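Local structure of 2-keto-3-deoxy-D-arabinonate dehydratase (Sulfolobus solfataricus, 2Q1C) at residues A[142-147]-A[256-261]; A[129-134]-A[163-168]. The protein catalyses the metal-dependent dehydration of 2-dehydro-3-deoxy-D-arabinonate to 2,5-dioxopentanoate, a step in the pentose oxidation pathway leading to 2-oxoglutarate. All coordinates share one frame; numbering follows the deposited sequence.

Interaction 1. Residues A[142-147]-A[256-261]; sequences PEPELA and TAIVPG. With CA (calcium ion), chain B; 2KT (2-ketobutyric acid), chain C.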
ATOM      1  N   PRO A 142      -5.029  -5.570 -39.346  1.00 37.05           N
ATOM      2  CA  PRO A 142      -3.906  -5.604 -38.417  1.00 36.86           C
ATOM      3  C   PRO A 142      -2.652  -5.008 -39.054  1.00 36.70           C
ATOM      4  O   PRO A 142      -2.411  -5.199 -40.251  1.00 36.79           O
ATOM      5  CB  PRO A 142      -3.717  -7.099 -38.154  1.00 36.85           C
ATOM      6  CG  PRO A 142      -4.193  -7.769 -39.400  1.00 36.83           C
ATOM      7  CD  PRO A 142      -5.206  -6.857 -40.048  1.00 37.01           C
ATOM      8  N   GLU A 143      -1.868  -4.281 -38.265  1.00 36.37           N
ATOM      9  CA  GLU A 143      -0.629  -3.695 -38.763  1.00 36.02           C
ATOM     10  C   GLU A 143       0.579  -4.282 -38.029  1.00 35.76           C
ATOM     11  O   GLU A 143       0.902  -3.859 -36.915  1.00 35.76           O
ATOM     12  CB  GLU A 143      -0.674  -2.165 -38.680  1.00 35.98           C
ATOM     13  CG  GLU A 143      -1.762  -1.532 -39.555  1.00 36.06           C
ATOM     14  CD  GLU A 143      -1.716  -0.008 -39.587  1.00 36.22           C
ATOM     15  OE1 GLU A 143      -2.598   0.599 -40.233  1.00 36.56           O
ATOM     16  OE2 GLU A 143      -0.806   0.591 -38.974  1.00 36.39           O
ATOM     17  N   PRO A 144       1.231  -5.289 -38.647  1.00 35.50           N
ATOM     18  CA  PRO A 144       2.400  -5.967 -38.082  1.00 35.25           C
ATOM     19  C   PRO A 144       3.606  -5.036 -38.001  1.00 35.03           C
ATOM     20  O   PRO A 144       4.061  -4.516 -39.025  1.00 35.02           O
ATOM     21  CB  PRO A 144       2.660  -7.107 -39.076  1.00 35.21           C
ATOM     22  CG  PRO A 144       2.045  -6.660 -40.347  1.00 35.29           C
ATOM     23  CD  PRO A 144       0.854  -5.845 -39.959  1.00 35.46           C
ATOM     24  N   GLU A 145       4.106  -4.818 -36.789  1.00 34.80           N
ATOM     25  CA  GLU A 145       5.160  -3.827 -36.567  1.00 34.67           C
ATOM     26  C   GLU A 145       6.219  -4.272 -35.564  1.00 34.57           C
ATOM     27  O   GLU A 145       5.934  -5.032 -34.636  1.00 34.65           O
ATOM     28  CB  GLU A 145       4.551  -2.499 -36.106  1.00 34.56           C
ATOM     29  CG  GLU A 145       3.564  -1.890 -37.088  1.00 34.53           C
ATOM     30  CD  GLU A 145       3.004  -0.557 -36.636  1.00 34.66           C
ATOM     31  OE1 GLU A 145       1.867  -0.232 -37.041  1.00 34.38           O
ATOM     32  OE2 GLU A 145       3.694   0.173 -35.892  1.00 34.84           O
ATOM     33  N   LEU A 146       7.443  -3.796 -35.772  1.00 34.46           N
ATOM     34  CA  LEU A 146       8.503  -3.922 -34.782  1.00 34.39           C
ATOM     35  C   LEU A 146       8.327  -2.804 -33.764  1.00 34.41           C
ATOM     36  O   LEU A 146       8.181  -1.638 -34.134  1.00 34.44           O
ATOM     37  CB  LEU A 146       9.884  -3.832 -35.442  1.00 34.42           C
ATOM     38  CG  LEU A 146      11.133  -3.810 -34.548  1.00 34.32           C
ATOM     39  CD1 LEU A 146      11.345  -5.144 -33.833  1.00 34.23           C
ATOM     40  CD2 LEU A 146      12.354  -3.445 -35.369  1.00 34.26           C
ATOM     41  N   ALA A 147       8.331  -3.166 -32.487  1.00 34.41           N
ATOM     42  CA  ALA A 147       8.115  -2.200 -31.419  1.00 34.54           C
ATOM     43  C   ALA A 147       9.277  -2.179 -30.431  1.00 34.64           C
ATOM     44  O   ALA A 147       9.865  -3.221 -30.130  1.00 34.71           O
ATOM     45  CB  ALA A 147       6.807  -2.486 -30.706  1.00 34.41           C
ATOM     46  N   THR A 256       4.115   0.109 -40.119  1.00 37.52           N
ATOM     47  CA  THR A 256       3.957  -1.130 -40.887  1.00 38.00           C
ATOM     48  C   THR A 256       4.304  -0.980 -42.372  1.00 38.40           C
ATOM     49  O   THR A 256       4.352   0.131 -42.904  1.00 38.56           O
ATOM     50  CB  THR A 256       2.526  -1.715 -40.739  1.00 37.95           C
ATOM     51  OG1 THR A 256       2.500  -3.057 -41.240  1.00 37.94           O
ATOM     52  CG2 THR A 256       1.494  -0.867 -41.487  1.00 37.83           C
ATOM     53  N   ALA A 257       4.546  -2.111 -43.029  1.00 38.87           N
ATOM     54  CA  ALA A 257       4.788  -2.142 -44.469  1.00 39.35           C
ATOM     55  C   ALA A 257       3.918  -3.189 -45.162  1.00 39.70           C
ATOM     56  O   ALA A 257       3.817  -3.200 -46.392  1.00 39.84           O
ATOM     57  CB  ALA A 257       6.254  -2.392 -44.757  1.00 39.26           C
ATOM     58  N   ILE A 258       3.300  -4.063 -44.369  1.00 40.06           N
ATOM     59  CA  ILE A 258       2.395  -5.089 -44.884  1.00 40.42           C
ATOM     60  C   ILE A 258       0.945  -4.617 -44.759  1.00 40.79           C
ATOM     61  O   ILE A 258       0.395  -4.546 -43.656  1.00 40.80           O
ATOM     62  CB  ILE A 258       2.588  -6.443 -44.157  1.00 40.35           C
ATOM     63  CG1 ILE A 258       4.058  -6.872 -44.200  1.00 40.26           C
ATOM     64  CG2 ILE A 258       1.696  -7.516 -44.778  1.00 40.24           C
ATOM     65  CD1 ILE A 258       4.469  -7.812 -43.081  1.00 40.15           C
ATOM     66  N   VAL A 259       0.340  -4.284 -45.895  1.00 41.30           N
ATOM     67  CA  VAL A 259      -1.032  -3.779 -45.922  1.00 41.90           C
ATOM     68  C   VAL A 259      -1.921  -4.647 -46.820  1.00 42.45           C
ATOM     69  O   VAL A 259      -1.829  -4.570 -48.049  1.00 42.56           O
ATOM     70  CB  VAL A 259      -1.099  -2.293 -46.379  1.00 41.85           C
ATOM     71  CG1 VAL A 259      -2.537  -1.783 -46.353  1.00 41.67           C
ATOM     72  CG2 VAL A 259      -0.209  -1.412 -45.506  1.00 41.74           C
ATOM     73  N   PRO A 260      -2.767  -5.497 -46.204  1.00 42.95           N
ATOM     74  CA  PRO A 260      -3.787  -6.262 -46.926  1.00 43.37           C
ATOM     75  C   PRO A 260      -4.799  -5.369 -47.650  1.00 43.81           C
ATOM     76  O   PRO A 260      -4.940  -4.190 -47.316  1.00 43.83           O
ATOM     77  CB  PRO A 260      -4.479  -7.062 -45.814  1.00 43.36           C
ATOM     78  CG  PRO A 260      -3.471  -7.141 -44.723  1.00 43.12           C
ATOM     79  CD  PRO A 260      -2.767  -5.822 -44.766  1.00 43.01           C
ATOM     80  N   GLY A 261      -5.496  -5.944 -48.628  1.00 44.31           N
ATOM     81  CA  GLY A 261      -6.410  -5.196 -49.488  1.00 44.90           C
ATOM     82  C   GLY A 261      -7.734  -4.811 -48.855  1.00 45.39           C
ATOM     83  O   GLY A 261      -7.990  -5.104 -47.682  1.00 45.36           O
TER
HETATM   84 CA    CA B 294       0.617   1.682 -37.612  1.00 37.26          CA
HETATM   85  C4  2KT C 295      -1.002   5.515 -39.968  1.00 40.00           C
HETATM   86  C3  2KT C 295       0.214   5.220 -40.246  1.00 40.37           C
HETATM   87  C2  2KT C 295       0.545   4.088 -39.792  1.00 40.51           C
HETATM   88  O3  2KT C 295      -0.066   3.601 -38.847  1.00 40.56           O
HETATM   89  C   2KT C 295       1.572   3.410 -40.328  1.00 40.51           C
HETATM   90  OXT 2KT C 295       2.214   3.892 -41.288  1.00 40.73           O
HETATM   91  O   2KT C 295       1.877   2.291 -39.851  1.00 40.36           O
HETATM   92  O   HOH W   1      -1.911  -3.387 -42.613  1.00 29.52           O
HETATM   93  O   HOH W   2       5.778  -4.184 -41.332  1.00 39.29           O
HETATM   94  O   HOH W   3       2.538   2.654 -36.435  1.00 35.36           O

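Interaction 2. Residues A[129-134]-A[163-168]; sequences EAIAVR and DDVSAR. With CA (calcium ion), chain B.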
ATOM      1  N   GLU A 129      -4.640 -13.797 -26.407  1.00 33.21           N
ATOM      2  CA  GLU A 129      -5.819 -13.022 -26.024  1.00 33.32           C
ATOM      3  C   GLU A 129      -6.456 -12.369 -27.251  1.00 33.37           C
ATOM      4  O   GLU A 129      -5.814 -12.227 -28.291  1.00 33.29           O
ATOM      5  CB  GLU A 129      -5.443 -11.979 -24.970  1.00 33.34           C
ATOM      6  CG  GLU A 129      -4.635 -12.558 -23.805  1.00 33.46           C
ATOM      7  CD  GLU A 129      -4.192 -11.518 -22.792  1.00 33.46           C
ATOM      8  OE1 GLU A 129      -4.029 -10.335 -23.163  1.00 33.57           O
ATOM      9  OE2 GLU A 129      -3.995 -11.892 -21.615  1.00 33.59           O
ATOM     10  N   ALA A 130      -7.718 -11.971 -27.129  1.00 33.51           N
ATOM     11  CA  ALA A 130      -8.466 -11.478 -28.283  1.00 33.72           C
ATOM     12  C   ALA A 130      -8.261  -9.993 -28.576  1.00 33.97           C
ATOM     13  O   ALA A 130      -8.426  -9.149 -27.690  1.00 34.04           O
ATOM     14  CB  ALA A 130      -9.949 -11.789 -28.125  1.00 33.63           C
ATOM     15  N   ILE A 131      -7.892  -9.688 -29.823  1.00 34.17           N
ATOM     16  CA  ILE A 131      -7.948  -8.320 -30.350  1.00 34.34           C
ATOM     17  C   ILE A 131      -9.373  -8.044 -30.823  1.00 34.52           C
ATOM     18  O   ILE A 131     -10.159  -8.977 -30.978  1.00 34.61           O
ATOM     19  CB  ILE A 131      -6.936  -8.071 -31.505  1.00 34.36           C
ATOM     20  CG1 ILE A 131      -7.160  -9.042 -32.674  1.00 34.43           C
ATOM     21  CG2 ILE A 131      -5.501  -8.149 -30.988  1.00 34.56           C
ATOM     22  CD1 ILE A 131      -6.387  -8.687 -33.948  1.00 34.26           C
ATOM     23  N   ALA A 132      -9.707  -6.776 -31.052  1.00 34.75           N
ATOM     24  CA  ALA A 132     -11.090  -6.412 -31.370  1.00 35.01           C
ATOM     25  C   ALA A 132     -11.278  -5.600 -32.653  1.00 35.24           C
ATOM     26  O   ALA A 132     -10.395  -4.850 -33.073  1.00 35.33           O
ATOM     27  CB  ALA A 132     -11.735  -5.694 -30.188  1.00 34.96           C
ATOM     28  N   VAL A 133     -12.445  -5.780 -33.264  1.00 35.53           N
ATOM     29  CA  VAL A 133     -12.905  -4.966 -34.379  1.00 35.79           C
ATOM     30  C   VAL A 133     -14.070  -4.129 -33.862  1.00 36.07           C
ATOM     31  O   VAL A 133     -15.050  -4.681 -33.355  1.00 36.12           O
ATOM     32  CB  VAL A 133     -13.387  -5.839 -35.569  1.00 35.78           C
ATOM     33  CG1 VAL A 133     -13.929  -4.972 -36.700  1.00 35.70           C
ATOM     34  CG2 VAL A 133     -12.264  -6.733 -36.079  1.00 35.88           C
ATOM     35  N   ARG A 134     -13.958  -2.808 -33.985  1.00 36.44           N
ATOM     36  CA  ARG A 134     -15.014  -1.883 -33.553  1.00 36.84           C
ATOM     37  C   ARG A 134     -16.378  -2.268 -34.124  1.00 37.15           C
ATOM     38  O   ARG A 134     -16.467  -2.754 -35.254  1.00 37.30           O
ATOM     39  CB  ARG A 134     -14.681  -0.452 -33.980  1.00 36.82           C
ATOM     40  CG  ARG A 134     -13.522   0.197 -33.236  1.00 36.75           C
ATOM     41  CD  ARG A 134     -13.363   1.649 -33.670  1.00 36.70           C
ATOM     42  NE  ARG A 134     -14.602   2.403 -33.476  1.00 36.75           N
ATOM     43  CZ  ARG A 134     -14.807   3.292 -32.510  1.00 36.80           C
ATOM     44  NH1 ARG A 134     -13.846   3.574 -31.636  1.00 36.89           N
ATOM     45  NH2 ARG A 134     -15.978   3.911 -32.423  1.00 36.85           N
ATOM     46  N   ASP A 163       0.922  -5.511 -32.755  1.00 32.27           N
ATOM     47  CA  ASP A 163      -0.177  -5.363 -33.698  1.00 32.40           C
ATOM     48  C   ASP A 163      -0.903  -4.049 -33.419  1.00 32.43           C
ATOM     49  O   ASP A 163      -1.595  -3.910 -32.406  1.00 32.42           O
ATOM     50  CB  ASP A 163      -1.143  -6.550 -33.588  1.00 32.52           C
ATOM     51  CG  ASP A 163      -2.168  -6.605 -34.727  1.00 33.03           C
ATOM     52  OD1 ASP A 163      -2.408  -5.582 -35.406  1.00 33.17           O
ATOM     53  OD2 ASP A 163      -2.749  -7.691 -34.938  1.00 33.81           O
ATOM     54  N   ASP A 164      -0.720  -3.084 -34.316  1.00 32.49           N
ATOM     55  CA  ASP A 164      -1.477  -1.839 -34.290  1.00 32.56           C
ATOM     56  C   ASP A 164      -2.770  -2.058 -35.078  1.00 32.72           C
ATOM     57  O   ASP A 164      -2.803  -1.907 -36.300  1.00 32.79           O
ATOM     58  CB  ASP A 164      -0.634  -0.689 -34.863  1.00 32.44           C
ATOM     59  CG  ASP A 164      -1.438   0.587 -35.105  1.00 32.37           C
ATOM     60  OD1 ASP A 164      -2.505   0.782 -34.484  1.00 32.38           O
ATOM     61  OD2 ASP A 164      -0.995   1.407 -35.934  1.00 32.16           O
ATOM     62  N   VAL A 165      -3.828  -2.436 -34.368  1.00 32.96           N
ATOM     63  CA  VAL A 165      -5.107  -2.751 -35.002  1.00 33.22           C
ATOM     64  C   VAL A 165      -5.799  -1.446 -35.393  1.00 33.51           C
ATOM     65  O   VAL A 165      -6.071  -0.602 -34.540  1.00 33.56           O
ATOM     66  CB  VAL A 165      -6.005  -3.621 -34.078  1.00 33.22           C
ATOM     67  CG1 VAL A 165      -7.225  -4.128 -34.825  1.00 33.04           C
ATOM     68  CG2 VAL A 165      -5.211  -4.801 -33.512  1.00 33.10           C
ATOM     69  N   SER A 166      -6.064  -1.285 -36.689  1.00 33.93           N
ATOM     70  CA  SER A 166      -6.570  -0.021 -37.236  1.00 34.27           C
ATOM     71  C   SER A 166      -7.872  -0.189 -38.023  1.00 34.47           C
ATOM     72  O   SER A 166      -7.929  -0.963 -38.984  1.00 34.43           O
ATOM     73  CB  SER A 166      -5.513   0.634 -38.135  1.00 34.27           C
ATOM     74  OG  SER A 166      -4.227   0.611 -37.537  1.00 34.33           O
ATOM     75  N   ALA A 167      -8.906   0.545 -37.613  1.00 34.74           N
ATOM     76  CA  ALA A 167     -10.179   0.582 -38.333  1.00 34.94           C
ATOM     77  C   ALA A 167     -10.034   1.468 -39.570  1.00 35.26           C
ATOM     78  O   ALA A 167     -10.465   2.626 -39.580  1.00 35.31           O
ATOM     79  CB  ALA A 167     -11.292   1.085 -37.428  1.00 34.77           C
ATOM     80  N   ARG A 168      -9.434   0.894 -40.612  1.00 35.61           N
ATOM     81  CA  ARG A 168      -9.001   1.626 -41.807  1.00 35.93           C
ATOM     82  C   ARG A 168     -10.091   2.395 -42.554  1.00 36.20           C
ATOM     83  O   ARG A 168      -9.802   3.400 -43.208  1.00 36.25           O
ATOM     84  CB  ARG A 168      -8.283   0.679 -42.770  1.00 35.92           C
ATOM     85  CG  ARG A 168      -6.896   0.242 -42.312  1.00 36.30           C
ATOM     86  CD  ARG A 168      -5.895   1.391 -42.347  1.00 36.84           C
ATOM     87  NE  ARG A 168      -5.819   2.006 -43.670  1.00 37.68           N
ATOM     88  CZ  ARG A 168      -5.081   1.540 -44.676  1.00 38.40           C
ATOM     89  NH1 ARG A 168      -4.341   0.448 -44.521  1.00 38.33           N
ATOM     90  NH2 ARG A 168      -5.087   2.169 -45.844  1.00 39.01           N
TER
HETATM   91 CA    CA B 294       0.617   1.682 -37.612  1.00 37.26          CA
HETATM   92  O   HOH W   3       2.538   2.654 -36.435  1.00 35.36           O

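Interaction 1. Residues A[142-147]-A[256-261]
The carbonyl oxygen P144 O is gripped by two donors. T256 OG1 gives it a hydrogen bond of 3.1 Å, and water 2 donates to it as well. The hydroxyl approaches from above the carbonyl plane, 36° out of it. Water 2 also accepts from A257 N, so it ties the strand to the loop a second time. A further bridge is water 1, which donates to both P142 O and I258 O.

The threonine torsion (chi1 -167°) turns OG1 toward P144 and leaves the methyl on the metal side. There T256 CG2 lies 3.7 Å from E143 OE2. I258 N makes a weak bond back to T256 OG1. Beyond it, I258 CD1 meets the proline ring at P144 CG, 3.8 Å away, with the two side chains at about a right angle.

E143 and E145 extend their chains toward the calcium ion. E145 OE1 binds calcium at 2.4 Å, and E143 OE2 is a second ligand. R89 holds the other oxygen of E143, while T253 and G255 hold that of E145. The ketobutyrate chelates the ion through O3 and O. T256 N donates to 2KT O at 3.1 Å and 160°, a nearly straight bond. With an alanine here, P144 O would probably lose its direct tie to the loop, and the loop amide facing the ligand would be less firmly placed.

Two glutamates two residues apart in 142-147, joined by D164, a bound water and a chelating keto acid, make up the metal and substrate site of this FAH-family enzyme.

Interaction 2. Residues A[129-134]-A[163-168]
The meeting of I131 with D163 and V165 lies behind the metal site of the FAH fold, on the side of D164's segment turned from the calcium ion. Strand 131-133 is outermost, within this chain, in a sheet where it lies next to strand 280-288. Residues 131-134 run nearly parallel to 163-167, with the end-to-end directions 11° apart. The backbones stand well apart, 7.8 Å between I131 CA and V165 CA, and side chains bridge the interval.

I131 puts CG1 between its backbone N and carbonyl carbon (chi1 58°), and CD1 reaches across to the other segment. I131 CD1 touches D163 OD2 at 3.9 Å, with the two side chains at about a right angle. The same methyl lies 4.1 Å from V165 CG2. The other valine branch, V165 CG1, packs 3.7 Å from A132 O. That carbonyl also accepts a hydrogen bond from Y184 OH. Farther along, the aliphatic part of R134 rests on a small methyl, R134 CD being 4.3 Å from A167 CB. The polar end of R134 goes to D136, and its side chain also packs on R242 of a second subunit. A167 is the centre of an inverse gamma turn and the N-cap residue of helix 168-173.

D164 points to the other side. D164 OD2 binds calcium at 2.3 Å and also accepts from K182 NZ, while OD1 forms a salt bridge with K118. Water 3 is another ligand of the ion.

D163, V165 and A167 thus face 131-134, while D164 between them turns to the metal. The facing side is not purely apolar, since the I131 methyl meets a carboxylate oxygen and V165 a carbonyl oxygen. The link between the two segments is van der Waals, whereas D164 makes the metal bond.

In the fold
Along the chain the four segments come in the order 129-134, 142-147, 163-168 and 256-261. Interaction 2 joins the first to the third and closes a loop of 28 residues. Interaction 1 joins the second to the fourth across 108 residues. The two loops therefore cross. Strands 144-150 and 156-164 are antiparallel neighbours. E143 O, close to the start of strand 144-150, probably accepts a hydrogen bond from D164 N. Interaction 1 ties 142-147 to the loop after strand 250-253. Interaction 2 ties the end of strand 156-164 and the turn after it to strand 131-133 and R134, beside strand 280-288. Both reach the calcium ion and share water 3. The contact centres are about 12 Å apart.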